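Local coordinates for RING finger protein unkempt homolog (Mus musculus, PDB 5ELH) that binds RNA sequence-specifically through clustered CCCH zinc fingers and represses translation, shaping the early morphology of cortical neurons, at residues P2-Y7 / R94-G99. Sequence-based numbering, arbitrary orientation.
Sequences PQHYTY and RYYKTG
Tyr96 meets His4 and Tyr7 in a buried, mainly aromatic contact that docks the N-terminal helix 3-10, in the region of the first zinc finger, onto a loop of the C3H1-type finger whose zinc is held by Cys101, Cys111, Cys118 and His122. It illustrates how small zinc modules, poor in regular structure, can be joined by a few aromatic side chains and the aliphatic part of a lysine. A first torsion of -180° swings the Tyr96 ring away from its own backbone N and out to the helix, where its edge, CE2 leading at 4.0 Å from His4 CD2, turns to the His4 face in an offset edge-to-face pair (planes at 83°). Further along, Tyr96 OH lies 3.2 Å from Tyr7 CB. Lys97 folds back over Tyr96, its CG 3.3 Å above the ring centre, and passes His4 with CG 3.9 Å from NE2. Cutting Tyr96 back to an alanine would probably leave a gap between helix and loop, with His4, Tyr7 CB and the Lys97 chain losing the ring they pack on. Tyr7 OH bonds His117, His4 NE2 hydrogen-bonds Asp126 OD1, and Lys97 NZ hydrogen-bonds the carbonyls of Phe120 and Cys118 and salt-bridges Asp126 OD2. Packing thus joins the segments directly, while the shared carboxylate probably offsets positive charge on Lys97.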
loop_
_atom_site.group_PDB
_atom_site.type_symbol
_atom_site.label_atom_id
_atom_site.label_comp_id
_atom_site.label_asym_id
_atom_site.label_seq_id
_atom_site.Cartn_x
_atom_site.Cartn_y
_atom_site.Cartn_z
ATOM N N PRO A 2 -2.783 -11.325 -5.929
ATOM C CA PRO A 2 -3.918 -10.470 -5.561
ATOM C C PRO A 2 -3.749 -9.911 -4.147
ATOM O O PRO A 2 -3.229 -8.805 -3.984
ATOM C CB PRO A 2 -5.116 -11.424 -5.654
ATOM C CG PRO A 2 -4.538 -12.785 -5.371
ATOM C CD PRO A 2 -3.119 -12.761 -5.883
ATOM N N GLN A 3 -4.183 -10.671 -3.145
ATOM C CA GLN A 3 -3.868 -10.373 -1.757
ATOM C C GLN A 3 -2.390 -10.660 -1.508
ATOM O O GLN A 3 -1.837 -10.255 -0.484
ATOM C CB GLN A 3 -4.737 -11.215 -0.814
ATOM C CG GLN A 3 -6.070 -10.578 -0.435
ATOM C CD GLN A 3 -6.011 -9.832 0.893
ATOM O OE1 GLN A 3 -5.766 -8.625 0.931
ATOM N NE2 GLN A 3 -6.241 -10.552 1.989
ATOM N N HIS A 4 -1.753 -11.356 -2.450
ATOM C CA HIS A 4 -0.327 -11.665 -2.351
ATOM C C HIS A 4 0.517 -10.394 -2.333
ATOM O O HIS A 4 1.457 -10.269 -1.535
ATOM C CB HIS A 4 0.122 -12.548 -3.517
ATOM C CG HIS A 4 -0.399 -13.950 -3.453
ATOM N ND1 HIS A 4 -0.167 -14.873 -4.449
ATOM C CD2 HIS A 4 -1.139 -14.585 -2.513
ATOM C CE1 HIS A 4 -0.748 -16.017 -4.129
ATOM N NE2 HIS A 4 -1.339 -15.869 -2.956
ATOM N N TYR A 5 0.191 -9.455 -3.217
ATOM C CA TYR A 5 0.988 -8.236 -3.340
ATOM C C TYR A 5 0.922 -7.392 -2.067
ATOM O O TYR A 5 1.925 -6.813 -1.644
ATOM C CB TYR A 5 0.538 -7.412 -4.552
ATOM C CG TYR A 5 1.286 -6.102 -4.706
ATOM C CD1 TYR A 5 2.648 -6.085 -4.996
ATOM C CD2 TYR A 5 0.631 -4.883 -4.562
ATOM C CE1 TYR A 5 3.337 -4.890 -5.136
ATOM C CE2 TYR A 5 1.311 -3.684 -4.702
ATOM C CZ TYR A 5 2.663 -3.692 -4.989
ATOM O OH TYR A 5 3.349 -2.503 -5.130
ATOM N N THR A 6 -0.251 -7.330 -1.452
ATOM C CA THR A 6 -0.417 -6.554 -0.226
ATOM C C THR A 6 0.410 -7.150 0.922
ATOM O O THR A 6 1.043 -6.412 1.680
ATOM C CB THR A 6 -1.893 -6.461 0.185
ATOM O OG1 THR A 6 -2.349 -7.744 0.629
ATOM C CG2 THR A 6 -2.745 -5.992 -0.992
ATOM N N TYR A 7 0.424 -8.477 1.038
ATOM C CA TYR A 7 1.268 -9.139 2.034
ATOM C C TYR A 7 2.752 -8.920 1.762
ATOM O O TYR A 7 3.514 -8.551 2.665
ATOM C CB TYR A 7 0.949 -10.632 2.121
ATOM C CG TYR A 7 -0.168 -10.922 3.093
ATOM C CD1 TYR A 7 -1.491 -10.838 2.700
ATOM C CD2 TYR A 7 0.103 -11.238 4.422
ATOM C CE1 TYR A 7 -2.516 -11.083 3.591
ATOM C CE2 TYR A 7 -0.925 -11.483 5.325
ATOM C CZ TYR A 7 -2.226 -11.402 4.903
ATOM O OH TYR A 7 -3.250 -11.648 5.795
ATOM N N ARG A 94 11.012 -14.668 -2.682
ATOM C CA ARG A 94 11.524 -15.981 -3.027
ATOM C C ARG A 94 10.630 -17.121 -2.561
ATOM O O ARG A 94 10.539 -18.152 -3.226
ATOM C CB ARG A 94 12.911 -16.157 -2.407
ATOM C CG ARG A 94 13.491 -17.561 -2.512
ATOM C CD ARG A 94 13.673 -17.982 -3.958
ATOM N NE ARG A 94 14.285 -19.302 -4.058
ATOM C CZ ARG A 94 13.615 -20.448 -4.063
ATOM N NH1 ARG A 94 12.285 -20.458 -3.971
ATOM N NH2 ARG A 94 14.281 -21.592 -4.161
ATOM N N TYR A 95 9.990 -16.939 -1.413
ATOM C CA TYR A 95 9.334 -18.047 -0.721
ATOM C C TYR A 95 7.839 -17.905 -0.433
ATOM O O TYR A 95 7.139 -18.916 -0.332
ATOM C CB TYR A 95 10.063 -18.334 0.583
ATOM C CG TYR A 95 11.405 -18.981 0.393
ATOM C CD1 TYR A 95 11.517 -20.186 -0.287
ATOM C CD2 TYR A 95 12.562 -18.400 0.902
ATOM C CE1 TYR A 95 12.726 -20.798 -0.459
ATOM C CE2 TYR A 95 13.796 -19.007 0.728
ATOM C CZ TYR A 95 13.870 -20.203 0.040
ATOM O OH TYR A 95 15.069 -20.836 -0.137
ATOM N N TYR A 96 7.336 -16.684 -0.302
ATOM C CA TYR A 96 5.933 -16.491 0.078
ATOM C C TYR A 96 4.969 -17.251 -0.840
ATOM O O TYR A 96 4.999 -17.099 -2.059
ATOM C CB TYR A 96 5.590 -15.000 0.092
ATOM C CG TYR A 96 4.169 -14.679 0.475
ATOM C CD1 TYR A 96 3.688 -14.938 1.753
ATOM C CD2 TYR A 96 3.311 -14.091 -0.437
ATOM C CE1 TYR A 96 2.384 -14.637 2.102
ATOM C CE2 TYR A 96 2.006 -13.785 -0.098
ATOM C CZ TYR A 96 1.551 -14.054 1.172
ATOM O OH TYR A 96 0.259 -13.744 1.492
ATOM N N LYS A 97 4.134 -18.083 -0.221
ATOM C CA LYS A 97 3.110 -18.887 -0.912
ATOM C C LYS A 97 3.633 -19.722 -2.080
ATOM O O LYS A 97 2.898 -19.957 -3.044
ATOM C CB LYS A 97 1.971 -17.995 -1.420
ATOM C CG LYS A 97 1.305 -17.141 -0.349
ATOM C CD LYS A 97 0.138 -17.835 0.262
ATOM C CE LYS A 97 -0.473 -16.991 1.352
ATOM N NZ LYS A 97 -1.554 -17.739 2.022
ATOM N N THR A 98 4.875 -20.192 -1.989
ATOM C CA THR A 98 5.465 -21.011 -3.055
ATOM C C THR A 98 5.314 -22.509 -2.815
ATOM O O THR A 98 5.588 -23.309 -3.709
ATOM C CB THR A 98 6.963 -20.700 -3.240
ATOM O OG1 THR A 98 7.666 -20.972 -2.026
ATOM C CG2 THR A 98 7.150 -19.252 -3.616
ATOM N N GLY A 99 4.890 -22.880 -1.610
ATOM C CA GLY A 99 4.673 -24.272 -1.264
ATOM C C GLY A 99 3.348 -24.446 -0.530
ATOM O O GLY A 99 2.757 -23.463 -0.074
#